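Local coordinates for protein polyprenyl synthetase (PDB 6KD7) that probably makes geranylgeranyl pyrophosphate by joining isoprenoid diphosphates, as a magnesium-dependent prenyltransferase of the FPP/GGPP synthase family, at residues L12-L15 against K16-V19; E92-H95 against K96-V100; G143-H146 against D147-F150; E192-Y195 against D196-I199; E265-D268 against E269-T273. All coordinates share one frame; numbering follows the deposited sequence.

Interaction 1 of 5, residues L12-L15 against K16-V19; sequences LEEL and KSKV
Glu-14 and Lys-18 form a salt bridge one turn apart, on the last turns of the N-terminal helix 4-18. It is a local i to i+4 contact. Lys-18 NZ lies 3.1 Å from Glu-14 OE2 and donates a hydrogen bond to it. The bond falls on the anti lone pair of OE2, the one turned away from the other carboxylate oxygen. The two side chains cross at a slant. The Glu-14 chain is bent at its second torsion (chi2 -54°), which swings the carboxylate along the helix to the lysine. Lys-18 CE also comes close to the same oxygen, at 3.6 Å from Glu-14 OE2.

A second pair sits beside this one. Leu-15 and Val-19 lie side by side and point the same way. Leu-15 CD1 touches Val-19 CG2 at 3.9 Å. Both residues are buried. Leu-15 also packs on Ile-66 of helix 58-82 and on Arg-41. Glu-14 packs on Met-62 and Lys-18 on Asn-63 and Ile-66, so the charged pair lies beside helix 58-82.

The backbone carries the usual i to i+4 bonds. Lys-18 N reaches Glu-14 O at 2.7 Å. Val-19 N reaches Leu-15 O at 3.0 Å, and Lys-18 N adds a weak bond to the same Leu-15 O. Val-19 is the first residue to leave helical backbone angles, and its carbonyl makes a weak hydrogen bond to His-32. An i to i+4 acid-lysine pair on one side and buried apolar residues on another mark helix 4-18, which ends here, as an amphipathic helix of the all-helical prenyl synthase fold.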
loop_
_atom_site.group_PDB
_atom_site.type_symbol
_atom_site.label_atom_id
_atom_site.label_comp_id
_atom_site.label_asym_id
_atom_site.label_seq_id
_atom_site.Cartn_x
_atom_site.Cartn_y
_atom_site.Cartn_z
ATOM N N LEU A 12 30.864 22.212 -23.747
ATOM C CA LEU A 12 29.802 21.257 -24.173
ATOM C C LEU A 12 30.312 20.410 -25.320
ATOM O O LEU A 12 29.966 19.216 -25.369
ATOM C CB LEU A 12 28.509 22.001 -24.506
ATOM C CG LEU A 12 27.851 22.680 -23.295
ATOM C CD1 LEU A 12 26.583 23.433 -23.705
ATOM C CD2 LEU A 12 27.535 21.684 -22.166
ATOM N N GLU A 13 31.212 20.945 -26.130
ATOM C CA GLU A 13 31.873 20.145 -27.191
ATOM C C GLU A 13 32.762 19.076 -26.541
ATOM O O GLU A 13 32.700 17.913 -26.966
ATOM C CB GLU A 13 32.706 21.043 -28.109
ATOM C CG GLU A 13 31.880 21.716 -29.199
ATOM C CD GLU A 13 32.476 23.017 -29.720
ATOM O OE1 GLU A 13 33.675 23.257 -29.475
ATOM O OE2 GLU A 13 31.733 23.805 -30.338
ATOM N N GLU A 14 33.594 19.480 -25.588
ATOM C CA GLU A 14 34.594 18.593 -24.944
ATOM C C GLU A 14 33.869 17.537 -24.072
ATOM O O GLU A 14 34.261 16.350 -24.146
ATOM C CB GLU A 14 35.602 19.492 -24.236
ATOM C CG GLU A 14 36.492 20.248 -25.215
ATOM C CD GLU A 14 37.188 19.328 -26.207
ATOM O OE1 GLU A 14 36.962 19.508 -27.387
ATOM O OE2 GLU A 14 37.893 18.385 -25.784
ATOM N N LEU A 15 32.786 17.916 -23.378
ATOM C CA LEU A 15 31.890 16.979 -22.648
ATOM C C LEU A 15 31.432 15.858 -23.581
ATOM O O LEU A 15 31.605 14.672 -23.239
ATOM C CB LEU A 15 30.695 17.755 -22.110
ATOM C CG LEU A 15 29.727 16.975 -21.226
ATOM C CD1 LEU A 15 30.436 16.384 -20.014
ATOM C CD2 LEU A 15 28.594 17.883 -20.760
ATOM N N LYS A 16 30.869 16.212 -24.727
ATOM C CA LYS A 16 30.356 15.174 -25.648
ATOM C C LYS A 16 31.518 14.280 -26.076
ATOM O O LYS A 16 31.332 13.068 -26.142
ATOM C CB LYS A 16 29.699 15.846 -26.855
ATOM C CG LYS A 16 29.504 14.946 -28.063
ATOM C CD LYS A 16 28.316 15.312 -28.923
ATOM C CE LYS A 16 26.990 14.817 -28.378
ATOM N NZ LYS A 16 26.944 13.340 -28.259
ATOM N N SER A 17 32.665 14.880 -26.357
ATOM C CA SER A 17 33.877 14.142 -26.785
ATOM C C SER A 17 34.494 13.258 -25.687
ATOM O O SER A 17 35.004 12.199 -26.035
ATOM C CB SER A 17 34.873 15.081 -27.412
ATOM O OG SER A 17 36.194 14.613 -27.260
ATOM N N LYS A 18 34.503 13.692 -24.424
ATOM C CA LYS A 18 35.214 12.924 -23.362
ATOM C C LYS A 18 34.325 12.003 -22.521
ATOM O O LYS A 18 34.882 11.292 -21.684
ATOM C CB LYS A 18 36.025 13.865 -22.471
ATOM C CG LYS A 18 37.454 14.085 -22.934
ATOM C CD LYS A 18 37.933 15.490 -22.693
ATOM C CE LYS A 18 39.138 15.872 -23.526
ATOM N NZ LYS A 18 39.500 17.291 -23.313
ATOM N N VAL A 19 33.003 12.061 -22.666
ATOM C CA VAL A 19 32.135 11.107 -21.915
ATOM C C VAL A 19 31.475 10.245 -22.981
ATOM O O VAL A 19 30.428 10.634 -23.467
ATOM C CB VAL A 19 31.089 11.823 -21.046
ATOM C CG1 VAL A 19 30.161 10.838 -20.361
ATOM C CG2 VAL A 19 31.741 12.741 -20.035
#

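Interaction 2 of 5, residues E92-H95 against K96-V100; sequences ETVH and KKWDV
Val-94 O sits at the edge of the Trp-98 ring, in its plane, while Lys-97 CG lies over one face, 3.6 Å above it and offset toward the rim. The ring closes a one-turn helix, 94-97, that follows the small two-stranded hairpin. Val-94 CG1 comes within 4.0 Å of Trp-98 CE3, the two side chains meeting at an angle. The ring also meets Tyr-33 edge-to-face. The second flat group, the His-95 imidazole, has Lys-96 CG over one face.

Thr-93 is the N-cap residue of the short helix. Lys-97 N hydrogen-bonds to Thr-93 O at 2.9 Å in a nearly straight line (168°). Lys-96 N makes a weak hydrogen bond to the same oxygen. Trp-98 N closes the turn on Val-94 O. Trp-98 then leaves helical angles, and Asp-99 is at the N-cap position of the next helix.

Glu-92 passes beside the helix. Its OE1 lies 3.6 Å from Lys-97 CA, while OE2 is hydrogen-bonded to His-258 N and Asn-261 ND2 of the second subunit. The contact thus borders a subunit interface.

Thr-93 OG1 stands between its own backbone N and carbonyl carbon (chi1 54°). From there it donates to the carbonyl of Ala-85. The Lys-96 chain runs alongside it, with Lys-96 CG 3.3 Å from Thr-93 OG1.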
loop_
_atom_site.group_PDB
_atom_site.type_symbol
_atom_site.label_atom_id
_atom_site.label_comp_id
_atom_site.label_asym_id
_atom_site.label_seq_id
_atom_site.Cartn_x
_atom_site.Cartn_y
_atom_site.Cartn_z
ATOM N N GLU A 92 11.845 14.362 -16.306
ATOM C CA GLU A 92 11.775 13.307 -15.269
ATOM C C GLU A 92 13.170 13.090 -14.669
ATOM O O GLU A 92 14.163 13.078 -15.409
ATOM C CB GLU A 92 11.226 12.005 -15.834
ATOM C CG GLU A 92 9.715 12.066 -15.984
ATOM C CD GLU A 92 9.015 10.767 -16.326
ATOM O OE1 GLU A 92 9.707 9.848 -16.813
ATOM O OE2 GLU A 92 7.762 10.696 -16.066
ATOM N N THR A 93 13.221 12.884 -13.366
ATOM C CA THR A 93 14.463 12.454 -12.688
ATOM C C THR A 93 14.836 11.054 -13.168
ATOM O O THR A 93 13.955 10.310 -13.618
ATOM C CB THR A 93 14.272 12.591 -11.193
ATOM O OG1 THR A 93 13.093 11.853 -10.881
ATOM C CG2 THR A 93 14.173 14.051 -10.809
ATOM N N VAL A 94 16.105 10.699 -13.013
ATOM C CA VAL A 94 16.629 9.403 -13.458
ATOM C C VAL A 94 15.837 8.291 -12.788
ATOM O O VAL A 94 15.513 7.346 -13.499
ATOM C CB VAL A 94 18.145 9.304 -13.182
ATOM C CG1 VAL A 94 18.630 7.875 -13.305
ATOM C CG2 VAL A 94 18.932 10.232 -14.116
ATOM N N HIS A 95 15.552 8.373 -11.483
ATOM C CA HIS A 95 14.902 7.227 -10.789
ATOM C C HIS A 95 13.427 7.082 -11.205
ATOM O O HIS A 95 12.866 6.006 -10.977
ATOM C CB HIS A 95 15.067 7.351 -9.296
ATOM C CG HIS A 95 14.526 8.597 -8.729
ATOM N ND1 HIS A 95 13.288 8.612 -8.083
ATOM C CD2 HIS A 95 14.984 9.856 -8.757
ATOM C CE1 HIS A 95 13.043 9.832 -7.671
ATOM N NE2 HIS A 95 14.090 10.623 -8.060
ATOM N N LYS A 96 12.835 8.158 -11.720
ATOM C CA LYS A 96 11.446 8.138 -12.241
ATOM C C LYS A 96 11.423 7.608 -13.676
ATOM O O LYS A 96 10.577 6.790 -13.968
ATOM C CB LYS A 96 10.849 9.538 -12.150
ATOM C CG LYS A 96 10.412 9.929 -10.755
ATOM C CD LYS A 96 9.770 8.778 -10.047
ATOM C CE LYS A 96 8.655 9.195 -9.124
ATOM N NZ LYS A 96 7.917 8.011 -8.634
ATOM N N LYS A 97 12.338 8.078 -14.520
ATOM C CA LYS A 97 12.423 7.632 -15.931
ATOM C C LYS A 97 12.833 6.159 -15.988
ATOM O O LYS A 97 12.290 5.425 -16.796
ATOM C CB LYS A 97 13.404 8.511 -16.699
ATOM C CG LYS A 97 13.631 8.099 -18.138
ATOM C CD LYS A 97 14.329 9.152 -18.940
ATOM C CE LYS A 97 14.680 8.678 -20.326
ATOM N NZ LYS A 97 13.462 8.406 -21.113
ATOM N N TRP A 98 13.783 5.773 -15.148
ATOM C CA TRP A 98 14.237 4.368 -15.081
ATOM C C TRP A 98 13.679 3.793 -13.784
ATOM O O TRP A 98 12.496 3.509 -13.738
ATOM C CB TRP A 98 15.765 4.295 -15.134
ATOM C CG TRP A 98 16.319 4.447 -16.516
ATOM C CD1 TRP A 98 16.503 3.463 -17.437
ATOM C CD2 TRP A 98 16.746 5.664 -17.144
ATOM N NE1 TRP A 98 17.018 3.981 -18.588
ATOM C CE2 TRP A 98 17.172 5.327 -18.442
ATOM C CE3 TRP A 98 16.804 7.001 -16.745
ATOM C CZ2 TRP A 98 17.656 6.277 -19.332
ATOM C CZ3 TRP A 98 17.275 7.937 -17.630
ATOM C CH2 TRP A 98 17.701 7.578 -18.901
ATOM N N ASP A 99 14.523 3.690 -12.768
ATOM C CA ASP A 99 14.119 3.161 -11.445
ATOM C C ASP A 99 15.152 3.588 -10.399
ATOM O O ASP A 99 16.190 4.112 -10.769
ATOM C CB ASP A 99 13.861 1.657 -11.485
ATOM C CG ASP A 99 15.041 0.870 -12.013
ATOM O OD1 ASP A 99 16.130 1.105 -11.554
ATOM O OD2 ASP A 99 14.841 0.052 -12.886
ATOM N N VAL A 100 14.841 3.355 -9.133
ATOM C CA VAL A 100 15.737 3.758 -8.024
ATOM C C VAL A 100 17.085 3.041 -8.140
ATOM O O VAL A 100 18.082 3.705 -8.031
ATOM C CB VAL A 100 15.058 3.477 -6.677
ATOM C CG1 VAL A 100 16.032 3.542 -5.521
ATOM C CG2 VAL A 100 13.876 4.394 -6.450
#

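Interaction 3 of 5, residues G143-H146 against D147-F150; sequences GQQH and DVDF
From Gly-143 to Phe-150 the backbone is regular alpha-helix near the end of helix 123-150, with four i to i+4 bonds in a row from Asp-147 N to Gly-143 O through Phe-150 N to His-146 O. The last of them measures 2.9 Å between Phe-150 N and His-146 O.

Gln-145 and Asp-149 carry the side-chain contact. Gln-145 NE2 donates to Asp-149 OD1 at 2.7 Å, with an angle of 150° at the hydrogen. The oxygen lies almost in the amide plane. The amide in turn meets OD1 from above the carboxylate plane, and the two planes are 46° apart. Gln-145 CG stands anti to the backbone N, and the bend at chi2 (59°) turns the amide toward the next turn, where Asp-149 lies. Val-148 CG1 flanks the amide, 4.0 Å from Gln-145 NE2.

The Phe-150 ring lies across the end of the His-146 carbonyl. His-146 O is 3.2 Å above one ring face, toward the rim, and 3.3 Å from Phe-150 CG. The same ring also packs on Met-164 of helix 158-183.

Gln-145 packs on Gly-26 of the third subunit, and His-146 and Asp-149 pack on Pro-24 of that subunit. The Asp-147 carboxylate takes no part in the amide pair. Its OD2 forms a salt bridge with Lys-168.

The chemistry of the pair is that of a neutral donor facing an acid. Gln-145 supplies an N-H to Asp-149 at a subunit boundary, where it would partly offset the carboxylate charge.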
loop_
_atom_site.group_PDB
_atom_site.type_symbol
_atom_site.label_atom_id
_atom_site.label_comp_id
_atom_site.label_asym_id
_atom_site.label_seq_id
_atom_site.Cartn_x
_atom_site.Cartn_y
_atom_site.Cartn_z
ATOM N N GLY A 143 27.709 17.459 4.611
ATOM C CA GLY A 143 26.706 18.528 4.544
ATOM C C GLY A 143 25.296 17.963 4.343
ATOM O O GLY A 143 24.376 18.509 4.935
ATOM N N GLN A 144 25.158 16.940 3.498
ATOM C CA GLN A 144 23.890 16.251 3.211
ATOM C C GLN A 144 23.380 15.684 4.528
ATOM O O GLN A 144 22.173 15.901 4.849
ATOM C CB GLN A 144 24.031 15.100 2.220
ATOM C CG GLN A 144 24.147 15.533 0.762
ATOM C CD GLN A 144 22.918 16.270 0.267
ATOM O OE1 GLN A 144 21.838 16.228 0.894
ATOM N NE2 GLN A 144 23.086 16.963 -0.864
ATOM N N GLN A 145 24.249 15.008 5.275
ATOM C CA GLN A 145 23.789 14.360 6.526
ATOM C C GLN A 145 23.350 15.414 7.525
ATOM O O GLN A 145 22.364 15.175 8.201
ATOM C CB GLN A 145 24.844 13.489 7.174
ATOM C CG GLN A 145 24.320 12.722 8.384
ATOM C CD GLN A 145 23.155 11.823 8.050
ATOM O OE1 GLN A 145 23.176 11.085 7.061
ATOM N NE2 GLN A 145 22.105 11.956 8.844
ATOM N N HIS A 146 24.067 16.531 7.639
ATOM C CA HIS A 146 23.683 17.610 8.570
ATOM C C HIS A 146 22.289 18.098 8.173
ATOM O O HIS A 146 21.473 18.350 9.056
ATOM C CB HIS A 146 24.697 18.768 8.549
ATOM C CG HIS A 146 25.974 18.437 9.241
ATOM N ND1 HIS A 146 27.224 18.576 8.643
ATOM C CD2 HIS A 146 26.209 17.959 10.461
ATOM C CE1 HIS A 146 28.158 18.184 9.476
ATOM N NE2 HIS A 146 27.557 17.802 10.585
ATOM N N ASP A 147 22.052 18.306 6.889
ATOM C CA ASP A 147 20.761 18.857 6.424
ATOM C C ASP A 147 19.640 17.862 6.824
ATOM O O ASP A 147 18.575 18.301 7.268
ATOM C CB ASP A 147 20.788 19.097 4.927
ATOM C CG ASP A 147 19.748 20.098 4.445
ATOM O OD1 ASP A 147 19.319 20.942 5.203
ATOM O OD2 ASP A 147 19.421 20.035 3.314
ATOM N N VAL A 148 19.891 16.568 6.707
ATOM C CA VAL A 148 18.930 15.500 7.114
ATOM C C VAL A 148 18.736 15.600 8.628
ATOM O O VAL A 148 17.591 15.593 9.040
ATOM C CB VAL A 148 19.402 14.092 6.695
ATOM C CG1 VAL A 148 18.575 12.981 7.346
ATOM C CG2 VAL A 148 19.351 13.969 5.198
ATOM N N ASP A 149 19.822 15.686 9.396
ATOM C CA ASP A 149 19.738 15.759 10.872
ATOM C C ASP A 149 18.889 16.981 11.275
ATOM O O ASP A 149 18.148 16.890 12.269
ATOM C CB ASP A 149 21.118 15.778 11.514
ATOM C CG ASP A 149 21.930 14.507 11.306
ATOM O OD1 ASP A 149 21.345 13.460 10.923
ATOM O OD2 ASP A 149 23.152 14.589 11.461
ATOM N N PHE A 150 18.973 18.099 10.559
ATOM C CA PHE A 150 18.241 19.324 10.952
ATOM C C PHE A 150 16.720 19.109 10.841
ATOM O O PHE A 150 15.965 19.809 11.528
ATOM C CB PHE A 150 18.624 20.521 10.075
ATOM C CG PHE A 150 20.016 21.075 10.240
ATOM C CD1 PHE A 150 20.838 20.698 11.289
ATOM C CD2 PHE A 150 20.497 21.989 9.319
ATOM C CE1 PHE A 150 22.116 21.212 11.417
ATOM C CE2 PHE A 150 21.771 22.526 9.461
ATOM C CZ PHE A 150 22.579 22.130 10.506
#

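Interaction 4 of 5, residues E192-Y195 against D196-I199; sequences ELIY and DYGI
Asp-196 begins the second segment beside the ring of Tyr-195. Its OD1 lies at the edge of that ring, in plane, 3.8 Å from Tyr-195 CD2. The ring and carboxylate planes are 66° apart. Asp-196 N bonds to Glu-192 O at 3.0 Å. The Asp-196 carboxylate comes close to that same carbonyl oxygen, but both are acceptors and do not bond.

Tyr-197 comes next and turns to another side of the helix. Tyr-197 CD2 packs loosely on Ile-194 CG1 at 4.3 Å. Ile-194 O lies at the edge of the tyrosine ring, near its plane. The ring runs in among helices 158-183, 283-303 and 309-322, and its hydroxyl is hydrogen-bonded to Ser-319.

Gly-198 has no side chain. Its N makes an almost straight bond to Ile-194 O (172°).

Ile-199 closes the segment. Its CG1 stands anti to the carbonyl carbon (chi1 -65°), which sets it against the Tyr-195 ring. Ile-199 CG1 is 3.5 Å from Tyr-195 CE2. Ile-199 CD1 follows at 3.7 Å from Tyr-195 CE2. The tyrosine also touches Val-171 and Gln-178 of helix 158-183. Ile-199 N bonds to Tyr-195 O, in the carbonyl plane.

Ile-194 faces helix 42-54, where it meets Ser-50, Met-53 and Tyr-54. Helix 188-215 is thus one of the helices packed together in the all-alpha prenyl synthase fold, and it also carries Phe-205 of the pyrophosphate pocket.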
loop_
_atom_site.group_PDB
_atom_site.type_symbol
_atom_site.label_atom_id
_atom_site.label_comp_id
_atom_site.label_asym_id
_atom_site.label_seq_id
_atom_site.Cartn_x
_atom_site.Cartn_y
_atom_site.Cartn_z
ATOM N N GLU A 192 44.657 28.179 -1.941
ATOM C CA GLU A 192 43.728 28.420 -0.822
ATOM C C GLU A 192 43.058 29.790 -0.968
ATOM O O GLU A 192 41.947 29.931 -0.481
ATOM C CB GLU A 192 44.407 28.110 0.509
ATOM C CG GLU A 192 44.972 26.703 0.532
ATOM C CD GLU A 192 45.376 26.160 1.886
ATOM O OE1 GLU A 192 45.404 24.936 2.032
ATOM O OE2 GLU A 192 45.650 26.961 2.782
ATOM N N LEU A 193 43.717 30.771 -1.587
ATOM C CA LEU A 193 43.092 32.108 -1.647
ATOM C C LEU A 193 41.923 31.983 -2.637
ATOM O O LEU A 193 40.840 32.532 -2.364
ATOM C CB LEU A 193 44.104 33.188 -2.053
ATOM C CG LEU A 193 45.073 33.650 -0.950
ATOM C CD1 LEU A 193 45.999 34.731 -1.494
ATOM C CD2 LEU A 193 44.365 34.192 0.268
ATOM N N ILE A 194 42.138 31.364 -3.792
ATOM C CA ILE A 194 41.006 31.241 -4.754
ATOM C C ILE A 194 39.909 30.346 -4.156
ATOM O O ILE A 194 38.747 30.647 -4.370
ATOM C CB ILE A 194 41.441 30.905 -6.190
ATOM C CG1 ILE A 194 40.389 31.389 -7.190
ATOM C CG2 ILE A 194 41.778 29.435 -6.340
ATOM C CD1 ILE A 194 40.795 31.280 -8.624
ATOM N N TYR A 195 40.290 29.292 -3.433
ATOM C CA TYR A 195 39.332 28.418 -2.719
ATOM C C TYR A 195 38.429 29.271 -1.845
ATOM O O TYR A 195 37.209 29.148 -1.950
ATOM C CB TYR A 195 40.021 27.362 -1.857
ATOM C CG TYR A 195 39.101 26.410 -1.135
ATOM C CD1 TYR A 195 38.678 25.230 -1.726
ATOM C CD2 TYR A 195 38.714 26.652 0.165
ATOM C CE1 TYR A 195 37.884 24.314 -1.045
ATOM C CE2 TYR A 195 37.911 25.757 0.852
ATOM C CZ TYR A 195 37.456 24.604 0.232
ATOM O OH TYR A 195 36.667 23.719 0.914
ATOM N N ASP A 196 39.025 30.113 -1.025
ATOM C CA ASP A 196 38.306 30.996 -0.078
ATOM C C ASP A 196 37.310 31.897 -0.816
ATOM O O ASP A 196 36.209 32.143 -0.274
ATOM C CB ASP A 196 39.291 31.844 0.718
ATOM C CG ASP A 196 40.103 31.059 1.731
ATOM O OD1 ASP A 196 39.838 29.834 1.911
ATOM O OD2 ASP A 196 40.981 31.687 2.364
ATOM N N TYR A 197 37.717 32.469 -1.945
ATOM C CA TYR A 197 36.800 33.249 -2.792
ATOM C C TYR A 197 35.567 32.363 -3.064
ATOM O O TYR A 197 34.433 32.844 -2.895
ATOM C CB TYR A 197 37.492 33.671 -4.095
ATOM C CG TYR A 197 36.565 34.017 -5.224
ATOM C CD1 TYR A 197 35.627 35.028 -5.109
ATOM C CD2 TYR A 197 36.634 33.334 -6.411
ATOM C CE1 TYR A 197 34.786 35.364 -6.166
ATOM C CE2 TYR A 197 35.774 33.624 -7.450
ATOM C CZ TYR A 197 34.832 34.625 -7.315
ATOM O OH TYR A 197 33.986 34.866 -8.350
ATOM N N GLY A 198 35.800 31.165 -3.594
ATOM C CA GLY A 198 34.745 30.171 -3.912
ATOM C C GLY A 198 33.844 29.909 -2.688
ATOM O O GLY A 198 32.646 29.921 -2.846
ATOM N N ILE A 199 34.392 29.791 -1.496
ATOM C CA ILE A 199 33.566 29.603 -0.284
ATOM C C ILE A 199 32.626 30.799 -0.135
ATOM O O ILE A 199 31.433 30.569 0.042
ATOM C CB ILE A 199 34.425 29.340 0.949
ATOM C CG1 ILE A 199 35.182 28.019 0.830
ATOM C CG2 ILE A 199 33.593 29.368 2.225
ATOM C CD1 ILE A 199 34.315 26.782 0.698
#

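Interaction 5 of 5, residues E265-D268 against E269-T273; sequences EQID and EKKET
Ile-267 and Lys-271 form the tight side of this contact, one turn apart on helix 264-281 of the all-helical prenyl synthase fold. They lie side by side and point the same way. Ile-267 CG2 touches Lys-271 CE at 3.7 Å. The lysine chain is fully extended beyond CG, and its CG rests 3.3 Å from Ile-267 O. Ile-267 is buried against Phe-259, Met-262 and Arg-230, while the amine of Lys-271 goes on to a salt bridge with Glu-224 and that of the buried Lys-270 to a hydrogen bond with Asn-232.

The solvent side is looser. Glu-265, Asp-268 and Glu-272 are exposed. Asp-268 OD1 stays 4.7 Å from Lys-271 NZ, so the opposite charges are near but not in contact.

Gln-266 and Glu-269 belong to a subunit interface instead. Gln-266 OE1 accepts from Thr-263 N, and NE2 donates to Thr-220 O of the fourth subunit, on which Glu-269 also packs.

Backbone bonds run through the whole contact, such as Lys-271 N to Ile-267 O at 2.8 Å. Glu-269 O takes two donors from the next turn. Thr-273 N and Thr-273 OG1 reach it from opposite faces of its plane, and Thr-273 OG1 is 2.6 Å from Glu-269 O.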
loop_
_atom_site.group_PDB
_atom_site.type_symbol
_atom_site.label_atom_id
_atom_site.label_comp_id
_atom_site.label_asym_id
_atom_site.label_seq_id
_atom_site.Cartn_x
_atom_site.Cartn_y
_atom_site.Cartn_z
ATOM N N GLU A 265 -4.994 24.837 -0.824
ATOM C CA GLU A 265 -5.356 26.225 -0.469
ATOM C C GLU A 265 -4.734 26.562 0.884
ATOM O O GLU A 265 -4.385 27.760 1.128
ATOM C CB GLU A 265 -6.879 26.365 -0.460
ATOM C CG GLU A 265 -7.534 25.496 -1.526
ATOM C CD GLU A 265 -8.680 26.217 -2.191
ATOM O OE1 GLU A 265 -9.588 26.614 -1.444
ATOM O OE2 GLU A 265 -8.626 26.433 -3.435
ATOM N N GLN A 266 -4.614 25.549 1.755
ATOM C CA GLN A 266 -4.014 25.740 3.104
ATOM C C GLN A 266 -2.509 25.973 2.905
ATOM O O GLN A 266 -1.945 26.844 3.609
ATOM C CB GLN A 266 -4.356 24.560 4.031
ATOM C CG GLN A 266 -5.817 24.584 4.461
ATOM C CD GLN A 266 -6.372 23.339 5.122
ATOM O OE1 GLN A 266 -5.920 22.200 4.905
ATOM N NE2 GLN A 266 -7.384 23.592 5.952
ATOM N N ILE A 267 -1.913 25.219 1.982
ATOM C CA ILE A 267 -0.460 25.302 1.657
ATOM C C ILE A 267 -0.189 26.714 1.105
ATOM O O ILE A 267 0.648 27.442 1.711
ATOM C CB ILE A 267 -0.075 24.155 0.711
ATOM C CG1 ILE A 267 -0.175 22.824 1.466
ATOM C CG2 ILE A 267 1.310 24.397 0.102
ATOM C CD1 ILE A 267 0.060 21.579 0.612
ATOM N N ASP A 268 -1.007 27.150 0.147
ATOM C CA ASP A 268 -0.874 28.505 -0.443
ATOM C C ASP A 268 -1.078 29.555 0.651
ATOM O O ASP A 268 -0.289 30.485 0.697
ATOM C CB ASP A 268 -1.847 28.706 -1.603
ATOM C CG ASP A 268 -1.491 27.870 -2.813
ATOM O OD1 ASP A 268 -0.394 27.325 -2.829
ATOM O OD2 ASP A 268 -2.316 27.768 -3.719
ATOM N N GLU A 269 -2.059 29.381 1.540
ATOM C CA GLU A 269 -2.231 30.387 2.620
ATOM C C GLU A 269 -1.013 30.372 3.542
ATOM O O GLU A 269 -0.652 31.433 4.048
ATOM C CB GLU A 269 -3.532 30.255 3.408
ATOM C CG GLU A 269 -3.640 31.329 4.473
ATOM C CD GLU A 269 -4.870 31.311 5.357
ATOM O OE1 GLU A 269 -4.838 31.947 6.413
ATOM O OE2 GLU A 269 -5.840 30.666 4.984
ATOM N N LYS A 270 -0.473 29.186 3.812
ATOM C CA LYS A 270 0.725 29.074 4.674
ATOM C C LYS A 270 1.881 29.826 4.007
ATOM O O LYS A 270 2.543 30.592 4.689
ATOM C CB LYS A 270 1.103 27.601 4.842
ATOM C CG LYS A 270 2.350 27.359 5.676
ATOM C CD LYS A 270 2.737 25.914 5.809
ATOM C CE LYS A 270 3.936 25.718 6.705
ATOM N NZ LYS A 270 4.262 24.291 6.878
ATOM N N LYS A 271 2.058 29.645 2.700
ATOM C CA LYS A 271 3.164 30.322 1.979
ATOM C C LYS A 271 2.983 31.841 2.026
ATOM O O LYS A 271 3.940 32.513 2.399
ATOM C CB LYS A 271 3.216 29.834 0.533
ATOM C CG LYS A 271 3.552 28.363 0.364
ATOM C CD LYS A 271 3.637 27.937 -1.073
ATOM C CE LYS A 271 4.050 26.495 -1.237
ATOM N NZ LYS A 271 4.167 26.128 -2.661
ATOM N N GLU A 272 1.774 32.338 1.760
ATOM C CA GLU A 272 1.527 33.809 1.782
ATOM C C GLU A 272 1.741 34.323 3.194
ATOM O O GLU A 272 2.459 35.325 3.369
ATOM C CB GLU A 272 0.172 34.185 1.174
ATOM C CG GLU A 272 0.128 33.986 -0.344
ATOM C CD GLU A 272 1.408 34.367 -1.120
ATOM O OE1 GLU A 272 2.023 35.454 -0.824
ATOM O OE2 GLU A 272 1.831 33.560 -2.001
ATOM N N THR A 273 1.253 33.610 4.202
ATOM C CA THR A 273 1.319 34.108 5.592
ATOM C C THR A 273 2.759 34.074 6.083
ATOM O O THR A 273 3.207 35.072 6.738
ATOM C CB THR A 273 0.428 33.286 6.529
ATOM O OG1 THR A 273 -0.860 33.160 5.925
ATOM C CG2 THR A 273 0.343 33.927 7.888
#

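In the fold
The five contacts follow one another along the chain without touching. Interaction 3 is close to the metal, with the side chain of Asp-147 about 5 Å from a magnesium ion. The bound pyrophosphate, whose pocket includes Arg-43, His-72 and Arg-88, is about 11 Å from the side chains of Leu-12 in interaction 1 and Thr-93 in interaction 2. Interaction 4 is about 13 Å from it at Gly-198. Interactions 1 and 5 lie on opposite sides of the chain's centre, their centres about 45 Å apart. Interactions 2, 3 and 5 each meet another subunit. Helix 158-183 joins interactions 3 and 4, whose nearest atoms are about 12 Å apart.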